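Local coordinates for protein unsaturated glucuronyl hydrolase (PDB 2ZZR) that hydrolyses unsaturated disaccharides of chondroitin, hyaluronan and heparin, releasing the unsaturated uronic acid as a family 88 glycoside hydrolase with an alpha-barrel fold, at residues Glu48-Pro53 and Trp68-Trp73; Cys76-Tyr81 and Asn91-Asn96; Ile43-Glu48 and Tyr60-Asn65. One frame throughout, in Å; residues are numbered along the deposited sequence.

How the interactions relate
All three contacts lie on one side of the alpha barrel, where helix 25-46, the hairpin of strands 50-56 and 59-63, and helices 70-84 and 87-105 follow one another in the chain. Interactions 1 and 3 have centres about 8 Å apart and use the two neighbouring strands of the hairpin, 50-56 and 59-63, joined by backbone hydrogen bonds between Tyr-50 and Met-63 and between Thr-52 and Lys-61. Interaction 2 continues helix 70-84 from interaction 1, with centres about 12 Å apart, and meets interaction 3 through Leu-77 against Ile-43. Interaction 1 approaches the active site: the side chain of Thr-69 is about 8 Å from that of the nucleophile Asp-114. Interaction 2 lies away from it.

Interaction 1: Glu48-Pro53 and Trp68-Trp73; sequences EEYPTP and WTNGFW
Strand 50-56 of a beta hairpin packs on the start of helix 70-84 in the alpha barrel, with Tyr-50 and Pro-51 set against Asn-70 and Trp-73, and Pro-53 against Thr-69. The CB of Asn-70 sits over one face of the Tyr-50 ring as a CH-pi contact, 4.2 Å from the ring centroid and 28° off its normal. Beside it, Tyr-50 CD2 comes within 3.7 Å of Trp-73 CD1, the two ring planes standing at 83°. Pro-51 lies over one face of the indole: its CD is 3.5 Å from Trp-73 CG, offset toward the rim, and its CG rests near Trp-73 CB. The anti setting of Trp-73 CG to its own backbone N (chi1 166°) directs that carbon to this proline. Further along, where the chain turns a corner, Pro-53 CG touches Thr-69 OG1 at 3.4 Å.

Two waters add polar links. One accepts from Trp-73 NE1 at 2.9 Å and lies where it can donate to Glu-49 O; the other donates to Pro-51 O at 2.7 Å and is hydrogen-bonded to Thr-69 OG1 at the same distance. Direct contacts are thus mainly van der Waals and CH-pi, while water links the strand's carbonyls to Trp-73 NE1 and Thr-69 OG1; Pro-51 O gains a donor in this way and Glu-49 O probably does.

Interaction 2: Cys76-Tyr81 and Asn91-Asn96; sequences CLWLAY and NIAHKN
Trp-78 holds CG anti to its carbonyl carbon (chi1 -74°), and its second torsion turns the indole so that one face receives Ala-93; Leu-77, with CD1 extended by an anti chi2, reaches toward Ile-92. The methyl of Ala-93 stands over the centre of the indole: its CB is 3.5 Å from the centroid of the six-membered ring and only 16° off the normal, a close CH-pi contact. The same CB lies 3.4 Å from Trp-78 CE2. Ala-93 CB also meets Leu-77 CB at 4.0 Å, so the small residue is contacted by two successive side chains of the opposing helix. Leu-77 CD1 touches Ile-92 CG2 at 3.7 Å, and the same methyl also lies beside Asn-96 ND2 (3.9 Å), an amide nitrogen hydrogen-bonded to Thr-74 one turn earlier on the leucine's helix.

Helices 70-84 and 87-105, successive in the chain, form an antiparallel helical hairpin here, their local axes 9.3 Å apart at closest and 146° between directions. Helix 115-130 meets the indole through Ala-125, Glu-126 and Ile-129, while Ile-43 of helix 25-46 packs on Leu-77.

Interaction 3: Ile43-Glu48 and Tyr60-Asn65; sequences IDYFGE and YKVMDN
Tyr-45 and Phe-46, in the last turn of helix 25-46, grip strand 59-63 at Tyr-60 and Val-62. The polar part is one hydrogen bond, from Tyr-45 OH to the backbone O of Tyr-60, 2.7 Å long. The hydroxyl approaches the carbonyl nearly head-on, at a C=O...O angle of 158° and tilted 15° from the carbonyl plane. The first torsion of the tyrosine sets CG anti to the backbone N, beside the carbonyl carbon; from there the ring extends until its OH meets the strand.

The ring-edge contacts belong to Phe-46, which turns its rim to the strand. Its CZ meets Tyr-60 CB at 3.5 Å, close to the plane of the phenyl ring, and its CE1 lies 3.6 Å from Lys-61 O, likewise at the edge. The one aromatic pair, Phe-46 with Tyr-60, is oblique, with centroids 6.0 Å apart and planes at 66°.

The aliphatic part is a single methyl: Val-62 CG2 rests against both aromatic side chains of the helix end, 3.8 Å from Tyr-45 CE1 and 3.8 Å from Phe-46 CD1. Within the helix, Tyr-45 CD1 lies over one face of Phe-46, offset toward the rim, and both rings touch the valine.

Just beyond, Gly-47 leaves the helix with a positive phi, and the chain turns toward strand 50-56, the antiparallel partner of strand 59-63. Phe-46 also packs edge-to-face with Trp-73, while Tyr-60 OH is hydrogen-bonded to Asp-379; the first joins the helix end to helix 70-84, the second ties the strand to helix 376-390.

Interaction 1: Glu48-Pro53 and Trp68-Trp73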
loop_
_atom_site.group_PDB
_atom_site.type_symbol
_atom_site.label_atom_id
_atom_site.label_comp_id
_atom_site.label_asym_id
_atom_site.label_seq_id
_atom_site.Cartn_x
_atom_site.Cartn_y
_atom_site.Cartn_z
ATOM N N GLU A 48 4.022 24.044 -1.053
ATOM C CA GLU A 48 5.157 23.182 -0.717
ATOM C C GLU A 48 4.862 22.278 0.485
ATOM O O GLU A 48 5.718 21.506 0.922
ATOM C CB GLU A 48 6.433 24.008 -0.508
ATOM C CG GLU A 48 7.050 24.485 -1.836
ATOM C CD GLU A 48 8.419 25.136 -1.695
ATOM O OE1 GLU A 48 9.198 24.756 -0.794
ATOM O OE2 GLU A 48 8.727 26.030 -2.513
ATOM N N GLU A 49 3.642 22.373 1.005
ATOM C CA GLU A 49 3.226 21.549 2.134
ATOM C C GLU A 49 2.436 20.327 1.655
ATOM O O GLU A 49 2.461 20.008 0.463
ATOM C CB GLU A 49 2.469 22.388 3.165
ATOM C CG GLU A 49 3.383 23.382 3.877
ATOM C CD GLU A 49 2.781 23.957 5.142
ATOM O OE1 GLU A 49 1.712 24.601 5.054
ATOM O OE2 GLU A 49 3.390 23.772 6.225
ATOM N N TYR A 50 1.758 19.641 2.576
ATOM C CA TYR A 50 1.233 18.296 2.305
ATOM C C TYR A 50 -0.202 18.108 2.779
ATOM O O TYR A 50 -0.630 18.762 3.736
ATOM C CB TYR A 50 2.137 17.236 2.967
ATOM C CG TYR A 50 3.563 17.274 2.486
ATOM C CD1 TYR A 50 4.479 18.184 3.026
ATOM C CD2 TYR A 50 4.005 16.411 1.479
ATOM C CE1 TYR A 50 5.789 18.239 2.573
ATOM C CE2 TYR A 50 5.322 16.455 1.024
ATOM C CZ TYR A 50 6.204 17.374 1.575
ATOM O OH TYR A 50 7.504 17.428 1.131
ATOM N N PRO A 51 -0.956 17.208 2.117
ATOM C CA PRO A 51 -2.266 16.839 2.640
ATOM C C PRO A 51 -2.105 16.115 3.965
ATOM O O PRO A 51 -1.097 15.429 4.174
ATOM C CB PRO A 51 -2.816 15.864 1.590
ATOM C CG PRO A 51 -1.625 15.380 0.836
ATOM C CD PRO A 51 -0.637 16.502 0.861
ATOM N N THR A 52 -3.084 16.285 4.851
ATOM C CA THR A 52 -3.198 15.441 6.035
ATOM C C THR A 52 -3.488 14.005 5.571
ATOM O O THR A 52 -3.914 13.806 4.428
ATOM C CB THR A 52 -4.332 15.923 6.973
ATOM O OG1 THR A 52 -5.523 16.171 6.210
ATOM C CG2 THR A 52 -3.912 17.194 7.696
ATOM N N PRO A 53 -3.228 13.000 6.438
ATOM C CA PRO A 53 -3.510 11.602 6.082
ATOM C C PRO A 53 -4.886 11.395 5.455
ATOM O O PRO A 53 -4.990 10.723 4.423
ATOM C CB PRO A 53 -3.401 10.876 7.430
ATOM C CG PRO A 53 -2.353 11.657 8.151
ATOM C CD PRO A 53 -2.610 13.103 7.776
ATOM N N TRP A 68 3.322 9.870 8.468
ATOM C CA TRP A 68 3.742 8.654 7.761
ATOM C C TRP A 68 3.260 8.655 6.310
ATOM O O TRP A 68 3.607 7.759 5.537
ATOM C CB TRP A 68 3.241 7.384 8.478
ATOM C CG TRP A 68 1.746 7.138 8.417
ATOM C CD1 TRP A 68 0.797 7.646 9.261
ATOM C CD2 TRP A 68 1.042 6.310 7.477
ATOM N NE1 TRP A 68 -0.449 7.193 8.905
ATOM C CE2 TRP A 68 -0.331 6.372 7.813
ATOM C CE3 TRP A 68 1.439 5.527 6.381
ATOM C CZ2 TRP A 68 -1.318 5.686 7.086
ATOM C CZ3 TRP A 68 0.458 4.836 5.659
ATOM C CH2 TRP A 68 -0.906 4.921 6.019
ATOM N N THR A 69 2.489 9.683 5.959
ATOM C CA THR A 69 1.687 9.708 4.733
ATOM C C THR A 69 2.174 10.705 3.674
ATOM O O THR A 69 1.626 10.745 2.567
ATOM C CB THR A 69 0.234 10.081 5.055
ATOM O OG1 THR A 69 0.212 11.238 5.908
ATOM C CG2 THR A 69 -0.484 8.933 5.748
ATOM N N ASN A 70 3.178 11.512 4.011
ATOM C CA ASN A 70 3.603 12.607 3.117
ATOM C C ASN A 70 4.061 12.152 1.731
ATOM O O ASN A 70 3.818 12.846 0.741
ATOM C CB ASN A 70 4.699 13.447 3.758
ATOM C CG ASN A 70 4.246 14.090 5.043
ATOM O OD1 ASN A 70 3.798 15.243 5.056
ATOM N ND2 ASN A 70 4.336 13.342 6.129
ATOM N N GLY A 71 4.709 10.993 1.680
ATOM C CA GLY A 71 5.226 10.421 0.428
ATOM C C GLY A 71 4.161 10.093 -0.603
ATOM O O GLY A 71 4.447 10.101 -1.805
ATOM N N PHE A 72 2.939 9.804 -0.144
ATOM C CA PHE A 72 1.825 9.482 -1.039
ATOM C C PHE A 72 1.405 10.682 -1.883
ATOM O O PHE A 72 1.014 10.521 -3.039
ATOM C CB PHE A 72 0.622 8.922 -0.270
ATOM C CG PHE A 72 0.889 7.595 0.383
ATOM C CD1 PHE A 72 1.192 6.468 -0.388
ATOM C CD2 PHE A 72 0.835 7.466 1.771
ATOM C CE1 PHE A 72 1.440 5.233 0.214
ATOM C CE2 PHE A 72 1.086 6.235 2.381
ATOM C CZ PHE A 72 1.388 5.119 1.602
ATOM N N TRP A 73 1.505 11.880 -1.309
ATOM C CA TRP A 73 1.259 13.114 -2.061
ATOM C C TRP A 73 2.262 13.247 -3.217
ATOM O O TRP A 73 1.862 13.383 -4.379
ATOM C CB TRP A 73 1.316 14.338 -1.133
ATOM C CG TRP A 73 1.411 15.660 -1.863
ATOM C CD1 TRP A 73 2.453 16.543 -1.824
ATOM C CD2 TRP A 73 0.430 16.233 -2.746
ATOM N NE1 TRP A 73 2.182 17.635 -2.620
ATOM C CE2 TRP A 73 0.950 17.470 -3.199
ATOM C CE3 TRP A 73 -0.837 15.826 -3.191
ATOM C CZ2 TRP A 73 0.248 18.304 -4.081
ATOM C CZ3 TRP A 73 -1.541 16.656 -4.075
ATOM C CH2 TRP A 73 -0.991 17.883 -4.505
HETATM O O HOH W 1 3.749 19.964 -1.944
HETATM O O HOH W 2 0.867 13.633 4.837
#

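Interaction 2: Cys76-Tyr81 and Asn91-Asn96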
loop_
_atom_site.group_PDB
_atom_site.type_symbol
_atom_site.label_atom_id
_atom_site.label_comp_id
_atom_site.label_asym_id
_atom_site.label_seq_id
_atom_site.Cartn_x
_atom_site.Cartn_y
_atom_site.Cartn_z
ATOM N N CYS A 76 1.633 10.805 -5.999
ATOM C CA CYS A 76 0.567 11.239 -6.918
ATOM C C CYS A 76 1.147 12.175 -7.980
ATOM O O CYS A 76 0.840 12.047 -9.172
ATOM C CB CYS A 76 -0.574 11.953 -6.178
ATOM S SG CYS A 76 -1.648 10.884 -5.169
ATOM N N LEU A 77 1.988 13.108 -7.541
ATOM C CA LEU A 77 2.636 14.051 -8.460
ATOM C C LEU A 77 3.526 13.350 -9.491
ATOM O O LEU A 77 3.470 13.683 -10.683
ATOM C CB LEU A 77 3.441 15.103 -7.691
ATOM C CG LEU A 77 2.665 15.929 -6.661
ATOM C CD1 LEU A 77 3.588 16.944 -5.993
ATOM C CD2 LEU A 77 1.433 16.596 -7.257
ATOM N N TRP A 78 4.333 12.388 -9.043
ATOM C CA TRP A 78 5.218 11.652 -9.955
ATOM C C TRP A 78 4.425 10.799 -10.941
ATOM O O TRP A 78 4.785 10.717 -12.120
ATOM C CB TRP A 78 6.239 10.780 -9.211
ATOM C CG TRP A 78 7.362 11.528 -8.552
ATOM C CD1 TRP A 78 7.754 11.428 -7.246
ATOM C CD2 TRP A 78 8.239 12.487 -9.163
ATOM N NE1 TRP A 78 8.825 12.256 -7.006
ATOM C CE2 TRP A 78 9.139 12.925 -8.162
ATOM C CE3 TRP A 78 8.346 13.026 -10.455
ATOM C CZ2 TRP A 78 10.132 13.882 -8.411
ATOM C CZ3 TRP A 78 9.337 13.973 -10.703
ATOM C CH2 TRP A 78 10.221 14.385 -9.689
ATOM N N LEU A 79 3.344 10.177 -10.471
ATOM C CA LEU A 79 2.494 9.390 -11.364
ATOM C C LEU A 79 1.890 10.270 -12.451
ATOM O O LEU A 79 1.887 9.899 -13.627
ATOM C CB LEU A 79 1.386 8.692 -10.590
ATOM C CG LEU A 79 1.871 7.521 -9.740
ATOM C CD1 LEU A 79 0.711 7.049 -8.894
ATOM C CD2 LEU A 79 2.410 6.380 -10.614
ATOM N N ALA A 80 1.394 11.436 -12.042
ATOM C CA ALA A 80 0.845 12.423 -12.973
ATOM C C ALA A 80 1.919 12.866 -13.968
ATOM O O ALA A 80 1.647 13.000 -15.171
ATOM C CB ALA A 80 0.292 13.624 -12.202
ATOM N N TYR A 81 3.132 13.080 -13.461
ATOM C CA TYR A 81 4.274 13.485 -14.279
ATOM C C TYR A 81 4.628 12.444 -15.341
ATOM O O TYR A 81 4.977 12.793 -16.471
ATOM C CB TYR A 81 5.492 13.790 -13.402
ATOM C CG TYR A 81 6.732 14.153 -14.186
ATOM C CD1 TYR A 81 7.816 13.277 -14.261
ATOM C CD2 TYR A 81 6.817 15.368 -14.870
ATOM C CE1 TYR A 81 8.957 13.607 -14.990
ATOM C CE2 TYR A 81 7.947 15.704 -15.599
ATOM C CZ TYR A 81 9.009 14.822 -15.657
ATOM O OH TYR A 81 10.133 15.150 -16.375
ATOM N N ASN A 91 8.869 19.971 -10.927
ATOM C CA ASN A 91 9.341 21.055 -10.076
ATOM C C ASN A 91 8.855 20.933 -8.637
ATOM O O ASN A 91 9.658 21.013 -7.704
ATOM C CB ASN A 91 8.955 22.416 -10.658
ATOM C CG ASN A 91 9.827 22.814 -11.828
ATOM O OD1 ASN A 91 10.896 22.237 -12.053
ATOM N ND2 ASN A 91 9.381 23.818 -12.579
ATOM N N ILE A 92 7.554 20.727 -8.458
ATOM C CA ILE A 92 6.999 20.626 -7.104
ATOM C C ILE A 92 7.382 19.300 -6.437
ATOM O O ILE A 92 7.751 19.283 -5.263
ATOM C CB ILE A 92 5.467 20.920 -7.038
ATOM C CG1 ILE A 92 4.960 20.911 -5.585
ATOM C CG2 ILE A 92 4.660 19.967 -7.921
ATOM C CD1 ILE A 92 5.673 21.917 -4.654
ATOM N N ALA A 93 7.329 18.208 -7.199
ATOM C CA ALA A 93 7.679 16.889 -6.667
ATOM C C ALA A 93 9.142 16.826 -6.222
ATOM O O ALA A 93 9.460 16.240 -5.182
ATOM C CB ALA A 93 7.358 15.795 -7.687
ATOM N N HIS A 94 10.035 17.448 -6.988
ATOM C CA HIS A 94 11.443 17.455 -6.610
ATOM C C HIS A 94 11.720 18.325 -5.382
ATOM O O HIS A 94 12.643 18.040 -4.614
ATOM C CB HIS A 94 12.363 17.861 -7.761
ATOM C CG HIS A 94 13.808 17.850 -7.382
ATOM N ND1 HIS A 94 14.501 16.686 -7.123
ATOM C CD2 HIS A 94 14.682 18.863 -7.169
ATOM C CE1 HIS A 94 15.744 16.981 -6.790
ATOM N NE2 HIS A 94 15.878 18.296 -6.806
ATOM N N LYS A 95 10.933 19.385 -5.211
ATOM C CA LYS A 95 10.988 20.174 -3.985
ATOM C C LYS A 95 10.572 19.327 -2.780
ATOM O O LYS A 95 11.201 19.409 -1.717
ATOM C CB LYS A 95 10.141 21.438 -4.107
ATOM C CG LYS A 95 10.852 22.543 -4.888
ATOM C CD LYS A 95 9.967 23.751 -5.073
ATOM C CE LYS A 95 10.587 24.720 -6.071
ATOM N NZ LYS A 95 9.595 25.737 -6.512
ATOM N N ASN A 96 9.535 18.501 -2.957
ATOM C CA ASN A 96 9.161 17.510 -1.935
ATOM C C ASN A 96 10.343 16.599 -1.614
ATOM O O ASN A 96 10.666 16.375 -0.449
ATOM C CB ASN A 96 7.966 16.657 -2.384
ATOM C CG ASN A 96 6.646 17.397 -2.342
ATOM O OD1 ASN A 96 6.571 18.592 -2.006
ATOM N ND2 ASN A 96 5.582 16.692 -2.704
#

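Interaction 3: Ile43-Glu48 and Tyr60-Asn65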
loop_
_atom_site.group_PDB
_atom_site.type_symbol
_atom_site.label_atom_id
_atom_site.label_comp_id
_atom_site.label_asym_id
_atom_site.label_seq_id
_atom_site.Cartn_x
_atom_site.Cartn_y
_atom_site.Cartn_z
ATOM N N ILE A 43 -2.179 21.218 -6.033
ATOM C CA ILE A 43 -0.807 21.743 -6.009
ATOM C C ILE A 43 -0.812 23.198 -5.508
ATOM O O ILE A 43 0.060 23.615 -4.736
ATOM C CB ILE A 43 -0.110 21.620 -7.395
ATOM C CG1 ILE A 43 0.234 20.153 -7.681
ATOM C CG2 ILE A 43 1.167 22.476 -7.459
ATOM C CD1 ILE A 43 0.848 19.905 -9.056
ATOM N N ASP A 44 -1.815 23.951 -5.942
ATOM C CA ASP A 44 -1.992 25.333 -5.510
ATOM C C ASP A 44 -2.493 25.430 -4.061
ATOM O O ASP A 44 -2.091 26.329 -3.318
ATOM C CB ASP A 44 -2.936 26.059 -6.471
ATOM C CG ASP A 44 -2.374 26.156 -7.891
ATOM O OD1 ASP A 44 -1.148 26.335 -8.062
ATOM O OD2 ASP A 44 -3.170 26.065 -8.843
ATOM N N TYR A 45 -3.358 24.494 -3.673
ATOM C CA TYR A 45 -3.893 24.409 -2.312
ATOM C C TYR A 45 -2.817 24.062 -1.276
ATOM O O TYR A 45 -2.729 24.705 -0.224
ATOM C CB TYR A 45 -5.049 23.400 -2.266
ATOM C CG TYR A 45 -5.729 23.244 -0.916
ATOM C CD1 TYR A 45 -5.586 22.069 -0.178
ATOM C CD2 TYR A 45 -6.522 24.260 -0.383
ATOM C CE1 TYR A 45 -6.207 21.908 1.054
ATOM C CE2 TYR A 45 -7.154 24.109 0.860
ATOM C CZ TYR A 45 -6.984 22.929 1.571
ATOM O OH TYR A 45 -7.603 22.765 2.792
ATOM N N PHE A 46 -1.992 23.059 -1.578
ATOM C CA PHE A 46 -0.955 22.615 -0.645
ATOM C C PHE A 46 0.342 23.410 -0.722
ATOM O O PHE A 46 1.057 23.516 0.271
ATOM C CB PHE A 46 -0.676 21.107 -0.797
ATOM C CG PHE A 46 -1.869 20.243 -0.500
ATOM C CD1 PHE A 46 -2.499 20.310 0.740
ATOM C CD2 PHE A 46 -2.372 19.368 -1.459
ATOM C CE1 PHE A 46 -3.606 19.526 1.019
ATOM C CE2 PHE A 46 -3.487 18.578 -1.186
ATOM C CZ PHE A 46 -4.104 18.659 0.055
ATOM N N GLY A 47 0.640 23.970 -1.893
ATOM C CA GLY A 47 1.927 24.629 -2.114
ATOM C C GLY A 47 3.086 23.667 -1.920
ATOM O O GLY A 47 3.126 22.595 -2.534
ATOM N N GLU A 48 4.022 24.044 -1.053
ATOM C CA GLU A 48 5.157 23.182 -0.717
ATOM C C GLU A 48 4.862 22.278 0.485
ATOM O O GLU A 48 5.718 21.506 0.922
ATOM C CB GLU A 48 6.433 24.008 -0.508
ATOM C CG GLU A 48 7.050 24.485 -1.836
ATOM C CD GLU A 48 8.419 25.136 -1.695
ATOM O OE1 GLU A 48 9.198 24.756 -0.794
ATOM O OE2 GLU A 48 8.727 26.030 -2.513
ATOM N N TYR A 60 -9.096 17.922 2.481
ATOM C CA TYR A 60 -7.826 17.777 3.190
ATOM C C TYR A 60 -7.502 19.052 3.948
ATOM O O TYR A 60 -7.838 20.146 3.500
ATOM C CB TYR A 60 -6.675 17.520 2.221
ATOM C CG TYR A 60 -6.586 16.118 1.673
ATOM C CD1 TYR A 60 -6.240 15.042 2.499
ATOM C CD2 TYR A 60 -6.813 15.868 0.317
ATOM C CE1 TYR A 60 -6.146 13.748 1.987
ATOM C CE2 TYR A 60 -6.722 14.577 -0.202
ATOM C CZ TYR A 60 -6.391 13.528 0.638
ATOM O OH TYR A 60 -6.299 12.255 0.129
ATOM N N LYS A 61 -6.858 18.897 5.099
ATOM C CA LYS A 61 -6.150 20.000 5.722
ATOM C C LYS A 61 -4.704 19.989 5.232
ATOM O O LYS A 61 -4.269 19.042 4.563
ATOM C CB LYS A 61 -6.245 19.925 7.253
ATOM C CG LYS A 61 -7.613 20.339 7.781
ATOM C CD LYS A 61 -7.780 20.060 9.270
ATOM C CE LYS A 61 -9.227 20.257 9.671
ATOM N NZ LYS A 61 -9.470 19.863 11.086
ATOM N N VAL A 62 -3.971 21.049 5.555
ATOM C CA VAL A 62 -2.595 21.221 5.105
ATOM C C VAL A 62 -1.641 21.031 6.282
ATOM O O VAL A 62 -1.884 21.562 7.374
ATOM C CB VAL A 62 -2.386 22.620 4.470
ATOM C CG1 VAL A 62 -0.987 22.748 3.911
ATOM C CG2 VAL A 62 -3.420 22.873 3.378
ATOM N N MET A 63 -0.565 20.276 6.058
ATOM C CA MET A 63 0.384 19.949 7.123
ATOM C C MET A 63 1.835 19.941 6.649
ATOM O O MET A 63 2.108 19.942 5.445
ATOM C CB MET A 63 0.028 18.595 7.747
ATOM C CG MET A 63 0.412 17.395 6.880
ATOM S SD MET A 63 0.392 15.853 7.819
ATOM C CE MET A 63 1.717 16.162 8.988
ATOM N N ASP A 64 2.765 19.908 7.601
ATOM C CA ASP A 64 4.182 19.836 7.277
ATOM C C ASP A 64 4.622 18.388 7.027
ATOM O O ASP A 64 3.780 17.483 6.944
ATOM C CB ASP A 64 5.040 20.520 8.355
ATOM C CG ASP A 64 4.933 19.854 9.727
ATOM O OD1 ASP A 64 4.276 18.798 9.867
ATOM O OD2 ASP A 64 5.528 20.398 10.682
ATOM N N ASN A 65 5.931 18.182 6.897
ATOM C CA ASN A 65 6.482 16.875 6.550
ATOM C C ASN A 65 6.871 16.055 7.782
ATOM O O ASN A 65 8.054 15.800 8.026
ATOM C CB ASN A 65 7.673 17.028 5.589
ATOM C CG ASN A 65 7.975 15.750 4.820
ATOM O OD1 ASN A 65 7.355 14.710 5.050
ATOM N ND2 ASN A 65 8.932 15.825 3.894
#